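PDB 2OX4: putative mandelate racemase from Zymomonas mobilis, which binds magnesium and probably acts as a lyase, likely a dehydratase, of the mandelate racemase branch of the enolase superfamily. Local coordinates for residues P67-I73 with F102-K106; W74-F78 with F92-S96; G88-F92 with I269-W273; E325-H330 with Y367-E371. All blocks are in the same frame, centred on the assembly; numbering follows the deposited sequence.

Contact 1 of 4, residues P67-I73 with F102-K106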
loop_
_atom_site.group_PDB
_atom_site.type_symbol
_atom_site.label_atom_id
_atom_site.label_comp_id
_atom_site.label_asym_id
_atom_site.label_seq_id
_atom_site.Cartn_x
_atom_site.Cartn_y
_atom_site.Cartn_z
ATOM N N PRO C 67 14.247 35.345 25.391
ATOM C CA PRO C 67 14.442 35.068 23.959
ATOM C C PRO C 67 15.448 33.947 23.634
ATOM O O PRO C 67 15.490 33.486 22.497
ATOM C CB PRO C 67 14.916 36.416 23.400
ATOM C CG PRO C 67 15.443 37.164 24.582
ATOM C CD PRO C 67 14.624 36.729 25.745
ATOM N N PHE C 68 16.251 33.517 24.610
ATOM C CA PHE C 68 17.095 32.328 24.442
ATOM C C PHE C 68 16.315 31.013 24.430
ATOM O O PHE C 68 16.811 30.005 23.926
ATOM C CB PHE C 68 18.216 32.266 25.483
ATOM C CG PHE C 68 19.458 32.990 25.045
ATOM C CD1 PHE C 68 19.482 34.381 25.004
ATOM C CD2 PHE C 68 20.575 32.283 24.615
ATOM C CE1 PHE C 68 20.619 35.062 24.567
ATOM C CE2 PHE C 68 21.720 32.957 24.181
ATOM C CZ PHE C 68 21.732 34.350 24.159
ATOM N N ASN C 69 15.099 31.034 24.975
ATOM C CA ASN C 69 14.271 29.817 25.051
ATOM C C ASN C 69 13.452 29.621 23.785
ATOM O O ASN C 69 12.229 29.527 23.829
ATOM C CB ASN C 69 13.369 29.857 26.291
ATOM C CG ASN C 69 14.156 29.673 27.572
ATOM O OD1 ASN C 69 15.234 29.077 27.562
ATOM N ND2 ASN C 69 13.634 30.191 28.679
ATOM N N THR C 70 14.132 29.580 22.644
ATOM C CA THR C 70 13.432 29.511 21.365
ATOM C C THR C 70 12.624 28.218 21.205
ATOM O O THR C 70 11.538 28.263 20.661
ATOM C CB THR C 70 14.361 29.679 20.163
ATOM O OG1 THR C 70 15.582 28.965 20.396
ATOM C CG2 THR C 70 14.641 31.160 19.889
ATOM N N GLU C 71 13.133 27.094 21.702
ATOM C CA GLU C 71 12.390 25.822 21.596
ATOM C C GLU C 71 11.083 25.850 22.385
ATOM O O GLU C 71 10.011 25.506 21.859
ATOM C CB GLU C 71 13.259 24.623 22.023
ATOM C CG GLU C 71 14.373 24.267 21.042
ATOM C CD GLU C 71 13.868 23.693 19.703
ATOM O OE1 GLU C 71 12.772 23.089 19.654
ATOM O OE2 GLU C 71 14.589 23.834 18.703
ATOM N N ALA C 72 11.167 26.303 23.633
ATOM C CA ALA C 72 9.992 26.364 24.510
ATOM C C ALA C 72 8.974 27.373 24.001
ATOM O O ALA C 72 7.769 27.134 24.070
ATOM C CB ALA C 72 10.399 26.712 25.947
ATOM N N ILE C 73 9.451 28.515 23.513
ATOM C CA ILE C 73 8.526 29.522 23.021
ATOM C C ILE C 73 7.817 29.018 21.747
ATOM O O ILE C 73 6.613 29.199 21.606
ATOM C CB ILE C 73 9.210 30.889 22.780
ATOM C CG1 ILE C 73 9.687 31.505 24.116
ATOM C CG2 ILE C 73 8.237 31.845 22.064
ATOM C CD1 ILE C 73 10.725 32.630 23.935
ATOM N N PHE C 102 14.167 36.548 17.820
ATOM C CA PHE C 102 14.856 35.904 18.942
ATOM C C PHE C 102 16.289 35.497 18.596
ATOM O O PHE C 102 17.213 35.733 19.392
ATOM C CB PHE C 102 14.088 34.675 19.444
ATOM C CG PHE C 102 12.673 34.960 19.863
ATOM C CD1 PHE C 102 11.703 33.971 19.733
ATOM C CD2 PHE C 102 12.309 36.199 20.392
ATOM C CE1 PHE C 102 10.388 34.208 20.108
ATOM C CE2 PHE C 102 10.981 36.456 20.763
ATOM C CZ PHE C 102 10.022 35.458 20.629
ATOM N N TRP C 103 16.478 34.889 17.425
ATOM C CA TRP C 103 17.820 34.505 17.002
ATOM C C TRP C 103 18.707 35.741 16.771
ATOM O O TRP C 103 19.884 35.719 17.122
ATOM C CB TRP C 103 17.798 33.594 15.775
ATOM C CG TRP C 103 17.379 32.162 16.095
ATOM C CD1 TRP C 103 16.121 31.632 16.009
ATOM C CD2 TRP C 103 18.230 31.102 16.548
ATOM N NE1 TRP C 103 16.140 30.299 16.375
ATOM C CE2 TRP C 103 17.423 29.950 16.703
ATOM C CE3 TRP C 103 19.601 31.010 16.824
ATOM C CZ2 TRP C 103 17.943 28.722 17.133
ATOM C CZ3 TRP C 103 20.117 29.791 17.253
ATOM C CH2 TRP C 103 19.289 28.664 17.410
ATOM N N ASP C 104 18.126 36.806 16.215
ATOM C CA ASP C 104 18.811 38.106 16.115
ATOM C C ASP C 104 19.307 38.549 17.494
ATOM O O ASP C 104 20.492 38.876 17.657
ATOM C CB ASP C 104 17.876 39.147 15.487
ATOM C CG ASP C 104 18.609 40.385 14.976
ATOM O OD1 ASP C 104 19.828 40.315 14.713
ATOM O OD2 ASP C 104 17.940 41.431 14.809
ATOM N N ILE C 105 18.426 38.515 18.503
ATOM C CA ILE C 105 18.819 38.864 19.882
ATOM C C ILE C 105 19.970 37.998 20.403
ATOM O O ILE C 105 20.942 38.524 20.964
ATOM C CB ILE C 105 17.608 38.839 20.861
ATOM C CG1 ILE C 105 16.686 40.033 20.582
ATOM C CG2 ILE C 105 18.078 38.799 22.329
ATOM C CD1 ILE C 105 15.248 39.850 21.067
ATOM N N LYS C 106 19.869 36.681 20.213
ATOM C CA LYS C 106 20.921 35.753 20.664
ATOM C C LYS C 106 22.276 36.127 20.070
ATOM O O LYS C 106 23.283 36.173 20.784
ATOM C CB LYS C 106 20.598 34.310 20.253
ATOM C CG LYS C 106 19.424 33.703 20.993
ATOM C CD LYS C 106 19.437 32.177 20.820
ATOM C CE LYS C 106 18.063 31.672 20.513
ATOM N NZ LYS C 106 18.044 30.202 20.237
HETATM O O HOH W 1 18.854 29.133 22.548
#

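Contact 2 of 4, residues W74-F78 with F92-S96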
loop_
_atom_site.group_PDB
_atom_site.type_symbol
_atom_site.label_atom_id
_atom_site.label_comp_id
_atom_site.label_asym_id
_atom_site.label_seq_id
_atom_site.Cartn_x
_atom_site.Cartn_y
_atom_site.Cartn_z
ATOM N N TRP C 74 8.561 28.383 20.844
ATOM C CA TRP C 74 7.982 27.857 19.603
ATOM C C TRP C 74 6.894 26.864 19.979
ATOM O O TRP C 74 5.797 26.921 19.446
ATOM C CB TRP C 74 9.054 27.152 18.757
ATOM C CG TRP C 74 8.745 27.089 17.263
ATOM C CD1 TRP C 74 9.287 27.881 16.270
ATOM C CD2 TRP C 74 7.859 26.173 16.603
ATOM N NE1 TRP C 74 8.784 27.513 15.036
ATOM C CE2 TRP C 74 7.910 26.463 15.213
ATOM C CE3 TRP C 74 7.034 25.128 17.049
ATOM C CZ2 TRP C 74 7.146 25.758 14.268
ATOM C CZ3 TRP C 74 6.276 24.415 16.106
ATOM C CH2 TRP C 74 6.336 24.737 14.734
ATOM N N GLU C 75 7.192 25.976 20.924
ATOM C CA GLU C 75 6.215 24.972 21.344
ATOM C C GLU C 75 5.017 25.602 22.059
ATOM O O GLU C 75 3.897 25.137 21.899
ATOM C CB GLU C 75 6.887 23.890 22.204
ATOM C CG GLU C 75 5.967 22.718 22.646
ATOM C CD GLU C 75 5.726 21.636 21.569
ATOM O OE1 GLU C 75 6.144 21.794 20.400
ATOM O OE2 GLU C 75 5.097 20.601 21.906
ATOM N N LYS C 76 5.255 26.650 22.849
ATOM C CA LYS C 76 4.167 27.413 23.482
ATOM C C LYS C 76 3.222 28.047 22.458
ATOM O O LYS C 76 2.012 27.888 22.554
ATOM C CB LYS C 76 4.749 28.484 24.413
ATOM C CG LYS C 76 3.725 29.350 25.151
ATOM C CD LYS C 76 4.453 30.421 25.972
ATOM C CE LYS C 76 3.490 31.432 26.571
ATOM N NZ LYS C 76 4.215 32.404 27.451
ATOM N N LEU C 77 3.771 28.759 21.480
ATOM C CA LEU C 77 2.957 29.292 20.377
ATOM C C LEU C 77 2.226 28.207 19.584
ATOM O O LEU C 77 1.111 28.433 19.111
ATOM C CB LEU C 77 3.784 30.194 19.462
ATOM C CG LEU C 77 4.287 31.452 20.196
ATOM C CD1 LEU C 77 5.124 32.335 19.271
ATOM C CD2 LEU C 77 3.094 32.270 20.798
ATOM N N PHE C 78 2.847 27.033 19.468
ATOM C CA PHE C 78 2.245 25.896 18.755
ATOM C C PHE C 78 1.094 25.285 19.590
ATOM O O PHE C 78 0.013 25.025 19.053
ATOM C CB PHE C 78 3.345 24.868 18.438
ATOM C CG PHE C 78 2.877 23.652 17.650
ATOM C CD1 PHE C 78 2.103 23.791 16.501
ATOM C CD2 PHE C 78 3.256 22.374 18.051
ATOM C CE1 PHE C 78 1.680 22.654 15.776
ATOM C CE2 PHE C 78 2.839 21.240 17.329
ATOM C CZ PHE C 78 2.058 21.386 16.200
ATOM N N PHE C 92 1.522 30.249 11.259
ATOM C CA PHE C 92 2.968 29.973 11.234
ATOM C C PHE C 92 3.844 31.204 10.924
ATOM O O PHE C 92 4.975 31.299 11.418
ATOM C CB PHE C 92 3.308 28.767 10.348
ATOM C CG PHE C 92 3.004 27.437 10.996
ATOM C CD1 PHE C 92 2.128 26.549 10.397
ATOM C CD2 PHE C 92 3.582 27.094 12.221
ATOM C CE1 PHE C 92 1.834 25.323 11.005
ATOM C CE2 PHE C 92 3.304 25.874 12.829
ATOM C CZ PHE C 92 2.431 24.995 12.227
ATOM N N SER C 93 3.305 32.163 10.171
ATOM C CA SER C 93 3.998 33.440 9.927
ATOM C C SER C 93 4.283 34.188 11.223
ATOM O O SER C 93 5.330 34.815 11.373
ATOM C CB SER C 93 3.176 34.346 9.005
ATOM O OG SER C 93 3.159 33.857 7.681
ATOM N N GLY C 94 3.333 34.131 12.159
ATOM C CA GLY C 94 3.490 34.804 13.449
ATOM C C GLY C 94 4.588 34.170 14.288
ATOM O O GLY C 94 5.443 34.862 14.832
ATOM N N ILE C 95 4.575 32.846 14.372
ATOM C CA ILE C 95 5.672 32.107 15.015
ATOM C C ILE C 95 7.019 32.449 14.353
ATOM O O ILE C 95 7.998 32.739 15.050
ATOM C CB ILE C 95 5.409 30.583 15.015
ATOM C CG1 ILE C 95 4.073 30.284 15.705
ATOM C CG2 ILE C 95 6.521 29.866 15.745
ATOM C CD1 ILE C 95 3.764 28.751 15.891
ATOM N N SER C 96 7.028 32.481 13.020
ATOM C CA SER C 96 8.242 32.698 12.220
ATOM C C SER C 96 8.895 34.034 12.557
ATOM O O SER C 96 10.108 34.095 12.786
ATOM C CB SER C 96 7.915 32.706 10.729
ATOM O OG SER C 96 7.371 31.471 10.291
#

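Contact 3 of 4, residues G88-F92 with I269-W273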
loop_
_atom_site.group_PDB
_atom_site.type_symbol
_atom_site.label_atom_id
_atom_site.label_comp_id
_atom_site.label_asym_id
_atom_site.label_seq_id
_atom_site.Cartn_x
_atom_site.Cartn_y
_atom_site.Cartn_z
ATOM N N GLY C 88 -1.460 26.832 9.626
ATOM C CA GLY C 88 -1.861 27.763 8.590
ATOM C C GLY C 88 -0.818 28.818 8.262
ATOM O O GLY C 88 0.089 29.087 9.057
ATOM N N THR C 89 -0.994 29.415 7.087
ATOM C CA THR C 89 -0.178 30.504 6.572
ATOM C C THR C 89 0.091 31.556 7.644
ATOM O O THR C 89 1.242 31.846 7.965
ATOM C CB THR C 89 -0.920 31.201 5.393
ATOM O OG1 THR C 89 -1.145 30.260 4.337
ATOM C CG2 THR C 89 -0.076 32.352 4.861
ATOM N N VAL C 90 -0.990 32.102 8.207
ATOM C CA VAL C 90 -0.892 33.248 9.103
ATOM C C VAL C 90 -0.379 32.788 10.468
ATOM O O VAL C 90 0.526 33.407 11.037
ATOM C CB VAL C 90 -2.255 33.971 9.221
ATOM C CG1 VAL C 90 -2.174 35.119 10.241
ATOM C CG2 VAL C 90 -2.710 34.501 7.854
ATOM N N ILE C 91 -0.939 31.677 10.963
ATOM C CA ILE C 91 -0.547 31.085 12.247
ATOM C C ILE C 91 0.965 30.900 12.283
ATOM O O ILE C 91 1.629 31.382 13.212
ATOM C CB ILE C 91 -1.290 29.738 12.502
ATOM C CG1 ILE C 91 -2.813 29.960 12.634
ATOM C CG2 ILE C 91 -0.696 28.981 13.703
ATOM C CD1 ILE C 91 -3.230 31.002 13.682
ATOM N N PHE C 92 1.522 30.249 11.259
ATOM C CA PHE C 92 2.968 29.973 11.234
ATOM C C PHE C 92 3.844 31.204 10.924
ATOM O O PHE C 92 4.975 31.299 11.418
ATOM C CB PHE C 92 3.308 28.767 10.348
ATOM C CG PHE C 92 3.004 27.437 10.996
ATOM C CD1 PHE C 92 2.128 26.549 10.397
ATOM C CD2 PHE C 92 3.582 27.094 12.221
ATOM C CE1 PHE C 92 1.834 25.323 11.005
ATOM C CE2 PHE C 92 3.304 25.874 12.829
ATOM C CZ PHE C 92 2.431 24.995 12.227
ATOM N N ILE C 269 3.972 26.088 1.931
ATOM C CA ILE C 269 3.991 24.884 2.778
ATOM C C ILE C 269 4.704 25.291 4.073
ATOM O O ILE C 269 5.755 25.937 4.032
ATOM C CB ILE C 269 4.767 23.711 2.097
ATOM C CG1 ILE C 269 4.213 23.395 0.688
ATOM C CG2 ILE C 269 4.739 22.467 2.973
ATOM C CD1 ILE C 269 5.054 22.409 -0.150
ATOM N N TYR C 270 4.126 24.938 5.218
ATOM C CA TYR C 270 4.583 25.523 6.487
ATOM C C TYR C 270 4.836 24.444 7.520
ATOM O O TYR C 270 4.013 23.539 7.686
ATOM C CB TYR C 270 3.564 26.538 7.034
ATOM C CG TYR C 270 2.910 27.334 5.941
ATOM C CD1 TYR C 270 3.630 28.300 5.239
ATOM C CD2 TYR C 270 1.580 27.090 5.572
ATOM C CE1 TYR C 270 3.030 29.035 4.216
ATOM C CE2 TYR C 270 0.970 27.817 4.551
ATOM C CZ TYR C 270 1.708 28.788 3.882
ATOM O OH TYR C 270 1.116 29.501 2.868
ATOM N N SER C 271 5.955 24.590 8.230
ATOM C CA SER C 271 6.397 23.668 9.298
ATOM C C SER C 271 6.805 22.275 8.808
ATOM O O SER C 271 6.514 21.890 7.675
ATOM C CB SER C 271 5.386 23.580 10.451
ATOM O OG SER C 271 4.387 22.584 10.204
ATOM N N ARG C 272 7.486 21.541 9.689
ATOM C CA ARG C 272 7.762 20.102 9.517
ATOM C C ARG C 272 6.515 19.347 9.065
ATOM O O ARG C 272 6.591 18.498 8.162
ATOM C CB ARG C 272 8.200 19.513 10.857
ATOM C CG ARG C 272 9.666 19.712 11.259
ATOM C CD ARG C 272 9.815 19.387 12.759
ATOM N NE ARG C 272 9.237 20.441 13.592
ATOM C CZ ARG C 272 9.114 20.385 14.916
ATOM N NH1 ARG C 272 9.485 19.284 15.586
ATOM N NH2 ARG C 272 8.615 21.433 15.570
ATOM N N TRP C 273 5.376 19.661 9.697
ATOM C CA TRP C 273 4.086 19.009 9.369
ATOM C C TRP C 273 3.627 19.238 7.928
ATOM O O TRP C 273 3.053 18.343 7.308
ATOM C CB TRP C 273 2.988 19.468 10.333
ATOM C CG TRP C 273 3.180 18.949 11.748
ATOM C CD1 TRP C 273 2.595 17.839 12.288
ATOM C CD2 TRP C 273 4.006 19.511 12.782
ATOM N NE1 TRP C 273 3.006 17.668 13.588
ATOM C CE2 TRP C 273 3.861 18.686 13.924
ATOM C CE3 TRP C 273 4.843 20.638 12.862
ATOM C CZ2 TRP C 273 4.535 18.935 15.122
ATOM C CZ3 TRP C 273 5.516 20.887 14.052
ATOM C CH2 TRP C 273 5.355 20.045 15.171
#

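Contact 4 of 4, residues E325-H330 with Y367-E371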
loop_
_atom_site.group_PDB
_atom_site.type_symbol
_atom_site.label_atom_id
_atom_site.label_comp_id
_atom_site.label_asym_id
_atom_site.label_seq_id
_atom_site.Cartn_x
_atom_site.Cartn_y
_atom_site.Cartn_z
ATOM N N GLU C 325 15.846 38.949 3.766
ATOM C CA GLU C 325 16.972 38.487 2.950
ATOM C C GLU C 325 18.223 38.174 3.770
ATOM O O GLU C 325 18.828 37.099 3.592
ATOM C CB GLU C 325 17.282 39.390 1.751
ATOM C CG GLU C 325 18.270 38.686 0.775
ATOM C CD GLU C 325 18.051 38.997 -0.710
ATOM O OE1 GLU C 325 17.797 40.175 -1.040
ATOM O OE2 GLU C 325 18.170 38.063 -1.551
ATOM N N ALA C 326 18.592 39.082 4.677
ATOM C CA ALA C 326 19.731 38.856 5.560
ATOM C C ALA C 326 19.545 37.570 6.369
ATOM O O ALA C 326 20.468 36.763 6.475
ATOM C CB ALA C 326 19.940 40.046 6.501
ATOM N N ALA C 327 18.351 37.386 6.928
ATOM C CA ALA C 327 18.066 36.198 7.735
ATOM C C ALA C 327 18.272 34.933 6.905
ATOM O O ALA C 327 18.900 33.983 7.369
ATOM C CB ALA C 327 16.653 36.253 8.300
ATOM N N SER C 328 17.783 34.947 5.661
ATOM C CA SER C 328 17.864 33.762 4.795
ATOM C C SER C 328 19.299 33.304 4.518
ATOM O O SER C 328 19.555 32.121 4.366
ATOM C CB SER C 328 17.108 33.987 3.484
ATOM O OG SER C 328 17.796 34.903 2.638
ATOM N N LEU C 329 20.236 34.247 4.454
ATOM C CA LEU C 329 21.625 33.908 4.169
ATOM C C LEU C 329 22.244 33.104 5.310
ATOM O O LEU C 329 23.042 32.193 5.081
ATOM C CB LEU C 329 22.426 35.195 3.909
ATOM C CG LEU C 329 21.893 36.034 2.741
ATOM C CD1 LEU C 329 22.584 37.397 2.707
ATOM C CD2 LEU C 329 22.063 35.302 1.417
ATOM N N HIS C 330 21.879 33.454 6.542
ATOM C CA HIS C 330 22.330 32.701 7.717
ATOM C C HIS C 330 21.790 31.276 7.705
ATOM O O HIS C 330 22.553 30.326 7.899
ATOM C CB HIS C 330 21.922 33.408 9.001
ATOM C CG HIS C 330 22.638 34.707 9.217
ATOM N ND1 HIS C 330 23.874 34.782 9.823
ATOM C CD2 HIS C 330 22.300 35.977 8.888
ATOM C CE1 HIS C 330 24.261 36.048 9.872
ATOM N NE2 HIS C 330 23.321 36.794 9.312
ATOM N N TYR C 367 26.467 35.353 -3.203
ATOM C CA TYR C 367 26.202 35.999 -1.916
ATOM C C TYR C 367 27.164 35.535 -0.819
ATOM O O TYR C 367 27.467 34.349 -0.712
ATOM C CB TYR C 367 24.773 35.686 -1.453
ATOM C CG TYR C 367 23.787 36.843 -1.476
ATOM C CD1 TYR C 367 22.509 36.660 -1.989
ATOM C CD2 TYR C 367 24.120 38.106 -0.969
ATOM C CE1 TYR C 367 21.574 37.685 -2.000
ATOM C CE2 TYR C 367 23.192 39.148 -0.984
ATOM C CZ TYR C 367 21.925 38.928 -1.502
ATOM O OH TYR C 367 20.979 39.929 -1.530
ATOM N N LYS C 368 27.606 36.464 0.022
ATOM C CA LYS C 368 28.244 36.110 1.292
ATOM C C LYS C 368 27.293 36.387 2.456
ATOM O O LYS C 368 26.515 37.339 2.415
ATOM C CB LYS C 368 29.548 36.896 1.472
ATOM C CG LYS C 368 30.729 36.299 0.711
ATOM C CD LYS C 368 31.939 37.214 0.766
ATOM C CE LYS C 368 33.025 36.749 -0.193
ATOM N NZ LYS C 368 33.625 35.452 0.224
ATOM N N VAL C 369 27.356 35.559 3.493
ATOM C CA VAL C 369 26.533 35.790 4.688
ATOM C C VAL C 369 27.039 37.036 5.431
ATOM O O VAL C 369 28.255 37.273 5.474
ATOM C CB VAL C 369 26.526 34.544 5.615
ATOM C CG1 VAL C 369 27.889 34.337 6.289
ATOM C CG2 VAL C 369 25.392 34.622 6.640
ATOM N N PRO C 370 26.118 37.860 5.986
ATOM C CA PRO C 370 26.601 38.926 6.881
ATOM C C PRO C 370 27.436 38.384 8.049
ATOM O O PRO C 370 27.211 37.264 8.526
ATOM C CB PRO C 370 25.306 39.571 7.399
ATOM C CG PRO C 370 24.289 39.277 6.322
ATOM C CD PRO C 370 24.651 37.901 5.822
ATOM N N GLU C 371 28.411 39.175 8.488
ATOM C CA GLU C 371 29.306 38.761 9.562
ATOM C C GLU C 371 29.147 39.622 10.824
ATOM O O GLU C 371 29.900 39.465 11.787
ATOM C CB GLU C 371 30.764 38.783 9.082
ATOM C CG GLU C 371 31.082 37.844 7.927
ATOM C CD GLU C 371 31.145 36.372 8.332
ATOM O OE1 GLU C 371 31.119 36.056 9.539
ATOM O OE2 GLU C 371 31.231 35.518 7.426
#

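Contact 1 of 4, residues P67-I73 with F102-K106
Lys-106 sets off with CG beside its backbone N (chi1 -69°) and bends partway along its chain at chi3 (-136°). Thr-70 holds OG1 between its backbone N and carbonyl carbon (chi1 41°). These turns bring the two side chains tip to tip. Lys-106 NZ donates a hydrogen bond to Thr-70 OG1 at 2.8 Å. The contact joins the start of helix 70-79 and the turn before it to helix 89-110 in the N-terminal domain of the enolase superfamily fold. A water gives the buried ammonium group a second acceptor. It takes a bond from Lys-106 NZ and donates one to Phe-68 O.

On its way the lysine chain passes across the Phe-68 ring. Lys-106 CG sits almost directly over the centre of one face, 3.8 Å from the centroid. The ammonium end lies above a face of Trp-103, offset toward the rim. Thr-70 CG2 also covers a face of this indole, 4.3 Å from the centroid of its five-membered ring. The indole NE1 is hydrogen-bonded to Thr-298 OG1.

Beside this, Ile-73 comes to Phe-102 from the opposite direction. Its CD1 lies over one ring face, and its CG2 is 3.7 Å from Phe-102 CE1. Pro-67 meets Ile-105 at about a right angle, and both side chains touch Thr-30 of strand 24-30. On the side turned away, Glu-71 forms a salt bridge to Lys-301 of the second subunit. Pro-67 O packs against Phe-102 CB at 3.6 Å.

Contact 2 of 4, residues W74-F78 with F92-S96
Ile-95 presses its CG2 methyl onto one face of the Trp-74 indole, and here the packing is tight. The methyl is 3.5 Å from the centroid of the five-membered ring. It is offset toward the CD1-NE1 rim, with Trp-74 NE1 3.3 Å from Ile-95 CG2. Trp-74 CG is anti to its backbone N (chi1 -156°), which swings the indole toward the other helix. NE1 itself is hydrogen-bonded to Gly-295 O, outside the contact, which limits rotation of the indole. The other branch of Ile-95 lies against Leu-77, with Ile-95 CG1 3.8 Å from Leu-77 CB.

The two segments belong to the antiparallel helices 70-79 and 89-110 of the N-terminal domain of the enolase superfamily fold. Their local axes run at 158° and come within 10.4 Å. Tyr-58 of helix 48-62 touches both Leu-77 and Ile-95.

Contact is looser toward Phe-92. The Phe-92 and Trp-74 side chains cross at about a right angle, with Phe-92 CE2 3.8 Å from Trp-74 CH2. Phe-78 stands further off at the edge of the Phe-92 ring, its CE1 4.3 Å from Phe-92 CZ. Leu-247 of the third subunit packs on both phenylalanines. Phe-92 O is held by Ser-96 N and by Ser-96 OG, which reach it from opposite faces of the carbonyl plane. Glu-75 and Lys-76 lie on the more exposed side of helix 70-79. Lys-76 pairs there with Glu-65, and Glu-75 with Lys-79.

Contact 3 of 4, residues G88-F92 with I269-W273
Tyr-270 donates its phenol OH to Thr-89 OG1, at 2.8 Å. The same threonine lies over the tyrosine ring. Its CA sits above one face, 3.9 Å from the centroid and offset toward the rim. Next to this, Tyr-270 CB packs against Phe-92 CD1 at 3.7 Å. The far half of the Phe-92 ring is covered by Ser-271, whose CB stands over one face.

A second shell of bonds surrounds these groups. Thr-89 OG1 is also hydrogen-bonded to Gly-87 O of the third subunit, so the hydroxyl links two chains as well as two segments. Ser-271 OG turns back to donate to Tyr-270 O at 2.7 Å, and it accepts a weak bond from Trp-273 N.

Tyr-270 lies three residues after Glu-267, a ligand of the bound magnesium, and the two side chains are about 7 Å apart. The contact joins the N-terminal domain to the barrel domain. The first turn of helix 89-110 meets the loop that follows barrel strand 263-265 and leads into helix 271-280, with Glu-299 of helix 296-309 packing on Ser-271 and Trp-273.

Contact 4 of 4, residues E325-H330 with Y367-E371
Leu-329 lays its CD2 methyl over one face of the Tyr-367 ring, 4.0 Å from the centroid and offset toward the rim. The two side chains cross at about a right angle. The other methyl, Leu-329 CD1, meets Pro-370 CD at 3.8 Å. The leucine thus fills the angle between the tyrosine and the proline.

A second methyl-on-ring pair involves the next helix residue, His-330. With CG1 between the backbone N and the carbonyl carbon (chi1 70°), Val-369 CG2 is anti to the N and points onto the His-330 imidazole. It lies 3.6 Å from the ring centroid. Pro-370 borders the same ring, with its O 3.5 Å from His-330 CE1.

At the other end Glu-325 crosses Tyr-367, with carboxylate and ring planes 63° apart. Tyr-367 OH and Glu-325 OE2 are 3.4 Å apart, but the angle is poor for a hydrogen bond. Each is satisfied elsewhere. The phenol bonds to Tyr-360 O, and OE2 to His-341 and His-343.

The contact packs helix 322-333 of the barrel domain against the segment leaving strand 366-367. That short strand pairs antiparallel with barrel strand 126-131. Across the interface the cohesion is therefore apolar and CH-pi in kind, while the polar ends are bound outside it. His-330 bonds through NE2 to Ile-375 O and through ND1 to Tyr-115 N. This is consistent with a neutral imidazole that carries its proton on NE2.

Overall arrangement
From the N terminus, the first contact segment is 67-73, at the start of helix 70-79. It closes contact 1 with helix 89-110, and contact 2 nests inside that loop, later on helix 70-79 and earlier on helix 89-110. Contact 3 starts at the first turn of helix 89-110 and closes a much longer loop at residues 269-273. It shares Phe-92 with contact 2 and crosses contact 1 along the chain. Contacts 1 and 2 hold the N-terminal domain's helices together, and contact 3 ties them to the barrel domain. Contact 4 follows in series, within the barrel domain, with its centre about 23 Å from those of contacts 2 and 3.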